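Side-chain contacts in glycosyl hydrolase (Rhizobium leguminosarum bv. trifolii, PDB 5NDX), which is probably an alpha-L-iduronidase of glycosyl hydrolase family 39, cleaving O-glycosidic bonds as the bacterial orthologue of the human enzyme: residues 274-277 against 278-281; 97-101 against 102-106; 246-249 against 250-254. The protein carries 2 engineered substitutions. All coordinates share one frame; numbering follows the deposited sequence.

Contact 1 (274-277 against 278-281)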
loop_
_atom_site.group_PDB
_atom_site.type_symbol
_atom_site.label_atom_id
_atom_site.label_comp_id
_atom_site.label_asym_id
_atom_site.label_seq_id
_atom_site.Cartn_x
_atom_site.Cartn_y
_atom_site.Cartn_z
ATOM N N ASP A 274 -15.355 -10.469 5.166
ATOM C CA ASP A 274 -15.416 -11.716 5.942
ATOM C C ASP A 274 -14.351 -11.681 7.046
ATOM O O ASP A 274 -13.388 -10.928 6.928
ATOM C CB ASP A 274 -15.151 -12.905 5.026
ATOM C CG ASP A 274 -16.296 -13.145 4.061
ATOM O OD1 ASP A 274 -17.434 -12.916 4.482
ATOM O OD2 ASP A 274 -16.052 -13.580 2.920
ATOM N N HIS A 275 -14.564 -12.427 8.134
ATOM C CA HIS A 275 -13.640 -12.414 9.255
ATOM C C HIS A 275 -12.580 -13.517 9.097
ATOM O O HIS A 275 -12.903 -14.700 9.077
ATOM C CB HIS A 275 -14.387 -12.535 10.566
ATOM C CG HIS A 275 -15.326 -11.413 10.764
ATOM N ND1 HIS A 275 -14.914 -10.173 11.180
ATOM C CD2 HIS A 275 -16.650 -11.303 10.506
ATOM C CE1 HIS A 275 -15.947 -9.364 11.243
ATOM N NE2 HIS A 275 -17.017 -10.028 10.850
ATOM N N HIS A 276 -11.352 -13.076 8.812
ATOM C CA HIS A 276 -10.201 -13.952 8.743
ATOM C C HIS A 276 -9.121 -13.232 9.559
ATOM O O HIS A 276 -8.533 -12.225 9.100
ATOM C CB HIS A 276 -9.762 -14.139 7.304
ATOM C CG HIS A 276 -10.812 -14.691 6.396
ATOM N ND1 HIS A 276 -11.265 -15.995 6.484
ATOM C CD2 HIS A 276 -11.494 -14.124 5.371
ATOM C CE1 HIS A 276 -12.168 -16.207 5.545
ATOM N NE2 HIS A 276 -12.332 -15.088 4.866
ATOM N N SER A 277 -8.886 -13.743 10.758
ATOM C CA SER A 277 -8.085 -13.105 11.778
ATOM C C SER A 277 -6.592 -12.897 11.460
ATOM O O SER A 277 -5.951 -11.999 12.001
ATOM C CB SER A 277 -8.240 -13.837 13.094
ATOM O OG SER A 277 -9.514 -13.537 13.639
ATOM N N TRP A 278 -6.080 -13.702 10.555
ATOM C CA TRP A 278 -4.753 -13.536 10.068
ATOM C C TRP A 278 -4.474 -12.166 9.408
ATOM O O TRP A 278 -3.315 -11.782 9.317
ATOM C CB TRP A 278 -4.367 -14.662 9.099
ATOM C CG TRP A 278 -5.270 -14.989 8.003
ATOM C CD1 TRP A 278 -6.174 -16.048 7.977
ATOM C CD2 TRP A 278 -5.335 -14.378 6.710
ATOM N NE1 TRP A 278 -6.824 -16.063 6.774
ATOM C CE2 TRP A 278 -6.325 -15.059 5.979
ATOM C CE3 TRP A 278 -4.691 -13.267 6.117
ATOM C CZ2 TRP A 278 -6.645 -14.721 4.669
ATOM C CZ3 TRP A 278 -4.966 -12.962 4.829
ATOM C CH2 TRP A 278 -5.939 -13.683 4.106
ATOM N N HIS A 279 -5.512 -11.441 8.996
ATOM C CA HIS A 279 -5.322 -10.070 8.526
ATOM C C HIS A 279 -4.757 -9.144 9.601
ATOM O O HIS A 279 -4.148 -8.115 9.284
ATOM C CB HIS A 279 -6.609 -9.489 7.995
ATOM C CG HIS A 279 -7.011 -10.018 6.650
ATOM N ND1 HIS A 279 -8.115 -10.812 6.471
ATOM C CD2 HIS A 279 -6.476 -9.847 5.420
ATOM C CE1 HIS A 279 -8.252 -11.117 5.195
ATOM N NE2 HIS A 279 -7.251 -10.579 4.539
ATOM N N GLY A 280 -4.933 -9.503 10.858
ATOM C CA GLY A 280 -4.426 -8.689 11.973
ATOM C C GLY A 280 -3.088 -9.102 12.497
ATOM O O GLY A 280 -2.583 -8.525 13.477
ATOM N N LYS A 281 -2.491 -10.101 11.857
ATOM C CA LYS A 281 -1.262 -10.709 12.397
ATOM C C LYS A 281 -0.148 -10.854 11.375
ATOM O O LYS A 281 -0.332 -10.584 10.199
ATOM C CB LYS A 281 -1.642 -12.059 13.050
ATOM C CG LYS A 281 -2.336 -11.803 14.389
ATOM C CD LYS A 281 -2.839 -13.037 15.118
ATOM C CE LYS A 281 -3.313 -12.586 16.511
ATOM N NZ LYS A 281 -4.180 -13.537 17.190
#
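In H279, CG stands anti to the carbonyl carbon (chi1 -75°), which turns the imidazole back toward H276. W278 takes the less usual position for CG, between its backbone N and carbonyl carbon (chi1 50°), and its indole folds over H276. H276 CB lies over one face of the indole in a CH-pi contact, 4.0 Å from the five-membered ring centroid. The H276 ring is slid off the indole and barely overlaps it.

H279 N donates to H276 O at 3.1 Å, nearly straight but tilted from the carbonyl plane. H279 ND1 also donates to H276 O, at 3.0 Å in that plane, on a lone pair, but less straight (136°). H279 CE1 sits near the rim of the W278 ring, 3.6 Å above its plane. G280 N bonds S277 O at 2.9 Å in the 3-10 turn that leads to helix 282-300 of the barrel domain. H276 ND1 bonds D230, and K281 NZ forms a salt bridge with E457.

The ND1 bond helps hold the rotation of the H279 ring, although H276 O lies somewhat out of the ring plane. It needs a proton on ND1, so a neutral H279 would probably carry its hydrogen there.

Contact 2 (97-101 against 102-106)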
loop_
_atom_site.group_PDB
_atom_site.type_symbol
_atom_site.label_atom_id
_atom_site.label_comp_id
_atom_site.label_asym_id
_atom_site.label_seq_id
_atom_site.Cartn_x
_atom_site.Cartn_y
_atom_site.Cartn_z
ATOM N N MET A 97 -15.465 5.149 -13.822
ATOM C CA MET A 97 -16.444 4.262 -13.295
ATOM C C MET A 97 -17.396 4.998 -12.393
ATOM O O MET A 97 -17.001 5.853 -11.586
ATOM C CB MET A 97 -15.676 3.203 -12.514
ATOM C CG MET A 97 -16.424 2.325 -11.540
ATOM S SD MET A 97 -15.269 1.268 -10.571
ATOM C CE MET A 97 -16.512 0.233 -9.800
ATOM N N GLY A 98 -18.657 4.597 -12.490
ATOM C CA GLY A 98 -19.755 5.228 -11.768
ATOM C C GLY A 98 -20.726 5.827 -12.775
ATOM O O GLY A 98 -20.474 5.804 -13.990
ATOM N N ASN A 99 -21.817 6.393 -12.270
ATOM C CA ASN A 99 -22.938 6.784 -13.141
ATOM C C ASN A 99 -23.614 8.021 -12.575
ATOM O O ASN A 99 -24.542 7.911 -11.771
ATOM C CB ASN A 99 -23.940 5.620 -13.248
ATOM C CG ASN A 99 -25.018 5.869 -14.292
ATOM O OD1 ASN A 99 -25.041 6.894 -14.989
ATOM N ND2 ASN A 99 -25.911 4.915 -14.425
ATOM N N PRO A 100 -23.137 9.192 -12.961
ATOM C CA PRO A 100 -23.644 10.399 -12.306
ATOM C C PRO A 100 -25.165 10.590 -12.502
ATOM O O PRO A 100 -25.626 10.617 -13.632
ATOM C CB PRO A 100 -22.872 11.522 -12.986
ATOM C CG PRO A 100 -21.655 10.857 -13.577
ATOM C CD PRO A 100 -22.157 9.518 -14.011
ATOM N N SER A 101 -25.887 10.685 -11.386
ATOM C CA SER A 101 -27.342 10.797 -11.347
ATOM C C SER A 101 -28.039 9.694 -12.153
ATOM O O SER A 101 -29.045 9.964 -12.770
ATOM C CB SER A 101 -27.779 12.172 -11.867
ATOM O OG SER A 101 -27.179 13.230 -11.157
ATOM N N GLY A 102 -27.490 8.481 -12.196
ATOM C CA GLY A 102 -28.047 7.408 -13.036
ATOM C C GLY A 102 -28.229 7.704 -14.532
ATOM O O GLY A 102 -28.937 7.004 -15.210
ATOM N N LEU A 103 -27.576 8.718 -15.063
ATOM C CA LEU A 103 -27.806 9.157 -16.448
ATOM C C LEU A 103 -27.471 8.158 -17.526
ATOM O O LEU A 103 -28.006 8.270 -18.614
ATOM C CB LEU A 103 -26.980 10.394 -16.779
ATOM C CG LEU A 103 -27.614 11.761 -16.607
ATOM C CD1 LEU A 103 -28.406 11.867 -15.313
ATOM C CD2 LEU A 103 -26.497 12.792 -16.678
ATOM N N PHE A 104 -26.534 7.254 -17.283
ATOM C CA PHE A 104 -26.089 6.325 -18.315
ATOM C C PHE A 104 -26.882 5.024 -18.178
ATOM O O PHE A 104 -26.943 4.455 -17.108
ATOM C CB PHE A 104 -24.563 6.153 -18.252
ATOM C CG PHE A 104 -23.822 7.412 -18.637
ATOM C CD1 PHE A 104 -23.603 8.422 -17.699
ATOM C CD2 PHE A 104 -23.421 7.618 -19.933
ATOM C CE1 PHE A 104 -22.978 9.610 -18.056
ATOM C CE2 PHE A 104 -22.798 8.808 -20.306
ATOM C CZ PHE A 104 -22.570 9.802 -19.369
ATOM N N THR A 105 -27.584 4.627 -19.239
ATOM C CA THR A 105 -28.424 3.405 -19.246
ATOM C C THR A 105 -28.173 2.426 -20.403
ATOM O O THR A 105 -28.669 1.320 -20.363
ATOM C CB THR A 105 -29.897 3.825 -19.286
ATOM O OG1 THR A 105 -30.087 4.724 -20.388
ATOM C CG2 THR A 105 -30.281 4.540 -17.983
ATOM N N ASP A 106 -27.335 2.786 -21.373
ATOM C CA ASP A 106 -27.204 2.027 -22.615
ATOM C C ASP A 106 -25.971 2.457 -23.402
ATOM O O ASP A 106 -25.981 3.498 -24.065
ATOM C CB ASP A 106 -28.466 2.194 -23.492
ATOM C CG ASP A 106 -28.472 1.280 -24.730
ATOM O OD1 ASP A 106 -27.654 0.327 -24.820
ATOM O OD2 ASP A 106 -29.336 1.519 -25.609
#
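N99 and F104 are joined by two side-chain hydrogen bonds. N99 OD1 accepts from F104 N at 2.8 Å, nearly straight (164°), on a lone pair in the amide plane. N99 ND2 donates to F104 O at 2.9 Å, less straight (137°). F104 O also receives it on a lone pair, though out of the N99 amide plane. The N99 amide thus grips both backbone polar groups of F104, which settles the amide's flip. N99 OD1 also lies in plane at the F104 ring edge. CG of N99 is anti to the backbone N (chi1 -171°), which sends the amide across the turns.

Two backbone bonds close two overlapping beta turns: G102 N to N99 O at 3.0 Å and L103 N to P100 O at 3.1 Å. The first is close to type II, the second to type I'; S101 and G102 have positive phi. This loop follows strand 91-95 of the TIM barrel and leads to helix 110-131, where W116 meets the F104 ring edge-to-face.

Among apolar contacts, P100 CD rests 4.1 Å from F104 CD1, oblique to the ring. S101 CB packs on L103 CD1 at 3.5 Å, while S101 OG bonds A67 N.

Contact 3 (246-249 against 250-254)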
loop_
_atom_site.group_PDB
_atom_site.type_symbol
_atom_site.label_atom_id
_atom_site.label_comp_id
_atom_site.label_asym_id
_atom_site.label_seq_id
_atom_site.Cartn_x
_atom_site.Cartn_y
_atom_site.Cartn_z
ATOM N N VAL A 246 -0.812 -14.198 -19.952
ATOM C CA VAL A 246 0.259 -13.789 -20.850
ATOM C C VAL A 246 0.405 -14.809 -22.025
ATOM O O VAL A 246 0.509 -14.397 -23.168
ATOM C CB VAL A 246 1.582 -13.567 -20.083
ATOM C CG1 VAL A 246 2.757 -13.348 -21.038
ATOM C CG2 VAL A 246 1.467 -12.357 -19.155
ATOM N N ASP A 247 0.379 -16.111 -21.751
ATOM C CA ASP A 247 0.423 -17.127 -22.817
ATOM C C ASP A 247 -0.716 -16.981 -23.830
ATOM O O ASP A 247 -0.501 -17.135 -25.018
ATOM C CB ASP A 247 0.367 -18.554 -22.260
ATOM C CG ASP A 247 1.642 -18.966 -21.557
ATOM O OD1 ASP A 247 2.703 -18.372 -21.834
ATOM O OD2 ASP A 247 1.573 -19.891 -20.719
ATOM N N TYR A 248 -1.913 -16.692 -23.338
ATOM C CA TYR A 248 -3.043 -16.414 -24.167
ATOM C C TYR A 248 -2.773 -15.223 -25.085
ATOM O O TYR A 248 -3.109 -15.271 -26.271
ATOM C CB TYR A 248 -4.282 -16.190 -23.320
ATOM C CG TYR A 248 -5.489 -15.836 -24.129
ATOM C CD1 TYR A 248 -5.750 -14.509 -24.484
ATOM C CD2 TYR A 248 -6.410 -16.830 -24.527
ATOM C CE1 TYR A 248 -6.868 -14.173 -25.254
ATOM C CE2 TYR A 248 -7.535 -16.505 -25.294
ATOM C CZ TYR A 248 -7.755 -15.184 -25.671
ATOM O OH TYR A 248 -8.889 -14.850 -26.406
ATOM N N LEU A 249 -2.171 -14.173 -24.559
ATOM C CA LEU A 249 -1.822 -13.026 -25.375
ATOM C C LEU A 249 -0.730 -13.340 -26.386
ATOM O O LEU A 249 -0.813 -12.858 -27.513
ATOM C CB LEU A 249 -1.364 -11.818 -24.540
ATOM C CG LEU A 249 -2.373 -11.262 -23.533
ATOM C CD1 LEU A 249 -1.719 -10.273 -22.594
ATOM C CD2 LEU A 249 -3.542 -10.618 -24.224
ATOM N N LYS A 250 0.293 -14.090 -25.987
ATOM C CA LYS A 250 1.385 -14.410 -26.888
ATOM C C LYS A 250 0.836 -15.187 -28.110
ATOM O O LYS A 250 1.228 -14.902 -29.215
ATOM C CB LYS A 250 2.507 -15.209 -26.216
ATOM C CG LYS A 250 3.442 -14.430 -25.282
ATOM C CD LYS A 250 4.594 -15.333 -24.798
ATOM C CE LYS A 250 5.421 -14.733 -23.653
ATOM N NZ LYS A 250 6.021 -13.373 -23.883
ATOM N N GLU A 251 -0.093 -16.113 -27.879
ATOM C CA GLU A 251 -0.652 -16.949 -28.927
ATOM C C GLU A 251 -1.648 -16.195 -29.797
ATOM O O GLU A 251 -1.550 -16.249 -31.013
ATOM C CB GLU A 251 -1.336 -18.172 -28.331
ATOM C CG GLU A 251 -1.433 -19.357 -29.292
ATOM C CD GLU A 251 -2.630 -20.251 -28.989
ATOM O OE1 GLU A 251 -2.471 -21.330 -28.364
ATOM O OE2 GLU A 251 -3.751 -19.846 -29.358
ATOM N N HIS A 252 -2.596 -15.497 -29.179
ATOM C CA HIS A 252 -3.706 -14.860 -29.904
ATOM C C HIS A 252 -3.563 -13.402 -30.262
ATOM O O HIS A 252 -4.249 -12.943 -31.161
ATOM C CB HIS A 252 -4.990 -14.998 -29.104
ATOM C CG HIS A 252 -5.478 -16.391 -29.043
ATOM N ND1 HIS A 252 -5.501 -17.119 -27.878
ATOM C CD2 HIS A 252 -5.912 -17.216 -30.018
ATOM C CE1 HIS A 252 -5.958 -18.330 -28.132
ATOM N NE2 HIS A 252 -6.214 -18.412 -29.426
ATOM N N HIS A 253 -2.766 -12.649 -29.508
ATOM C CA HIS A 253 -2.646 -11.209 -29.719
ATOM C C HIS A 253 -1.205 -10.789 -29.479
ATOM O O HIS A 253 -0.935 -9.956 -28.607
ATOM C CB HIS A 253 -3.612 -10.413 -28.812
ATOM C CG HIS A 253 -5.049 -10.810 -28.935
ATOM N ND1 HIS A 253 -5.706 -11.531 -27.957
ATOM C CD2 HIS A 253 -5.960 -10.607 -29.915
ATOM C CE1 HIS A 253 -6.963 -11.730 -28.311
ATOM N NE2 HIS A 253 -7.139 -11.192 -29.504
ATOM N N PRO A 254 -0.261 -11.358 -30.255
ATOM C CA PRO A 254 1.172 -11.124 -30.007
ATOM C C PRO A 254 1.580 -9.655 -29.977
ATOM O O PRO A 254 2.528 -9.310 -29.291
ATOM C CB PRO A 254 1.872 -11.865 -31.170
ATOM C CG PRO A 254 0.809 -12.065 -32.225
ATOM C CD PRO A 254 -0.475 -12.213 -31.448
#
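Y248 O is held by two donors of H252. H252 N donates to Y248 O in a sound bond of 3.0 Å and 161°, and H252 ND1 adds a weak bond to Y248 O at 3.4 Å. The setting is the last turn of helix 235-252, on the outer layer of the TIM barrel domain. Here Y248, H252 and H253 form an aromatic cluster.

CG of Y248 is anti to its backbone N (chi1 178°), and the ring extends along the helix side to meet both histidines. H252 crosses it at about a right angle. Its ND1 comes over one face of the phenol ring, near the rim, and is closest to Y248 CE2 at 3.3 Å. The two planes are turned by 47°, an oblique pairing. H253 lies alongside Y248 and points the same way. Y248 CE1 meets the edge of its imidazole, 3.9 Å from CE1 of H253. H253 ND1 is buried with no polar partner in the model. M196 and D200 of helix 190-200 also touch H253.

Backbone bonds of the helical type continue beside the cluster. K250 N reaches V246 O at 2.8 Å, and E251 N reaches D247 O at 3.1 Å. The K250 chain runs beside V246, with K250 CE 4.0 Å from V246 CG1.

Overall arrangement
All three contacts lie within the family 39 region but do not touch. Contact 2 follows strand 91-95, contact 3 closes helix 235-252, and contact 1 follows strand 261-263. In the parallel barrel sheet, the strand before contact 1 is thus the one that the helix of contact 3 leads into. The contact centres stand about 34 to 37 Å apart. Contact 1 comes nearer to bound ligand than contact 3: the H279 side chain is about 9 Å from a bound 8U8, the L249 side chain about 13 Å. None of the three includes a residue lining the 8U8 pocket around R23 and Y140. All lie away from the predicted proton-donor position, changed to Q146 in this structure.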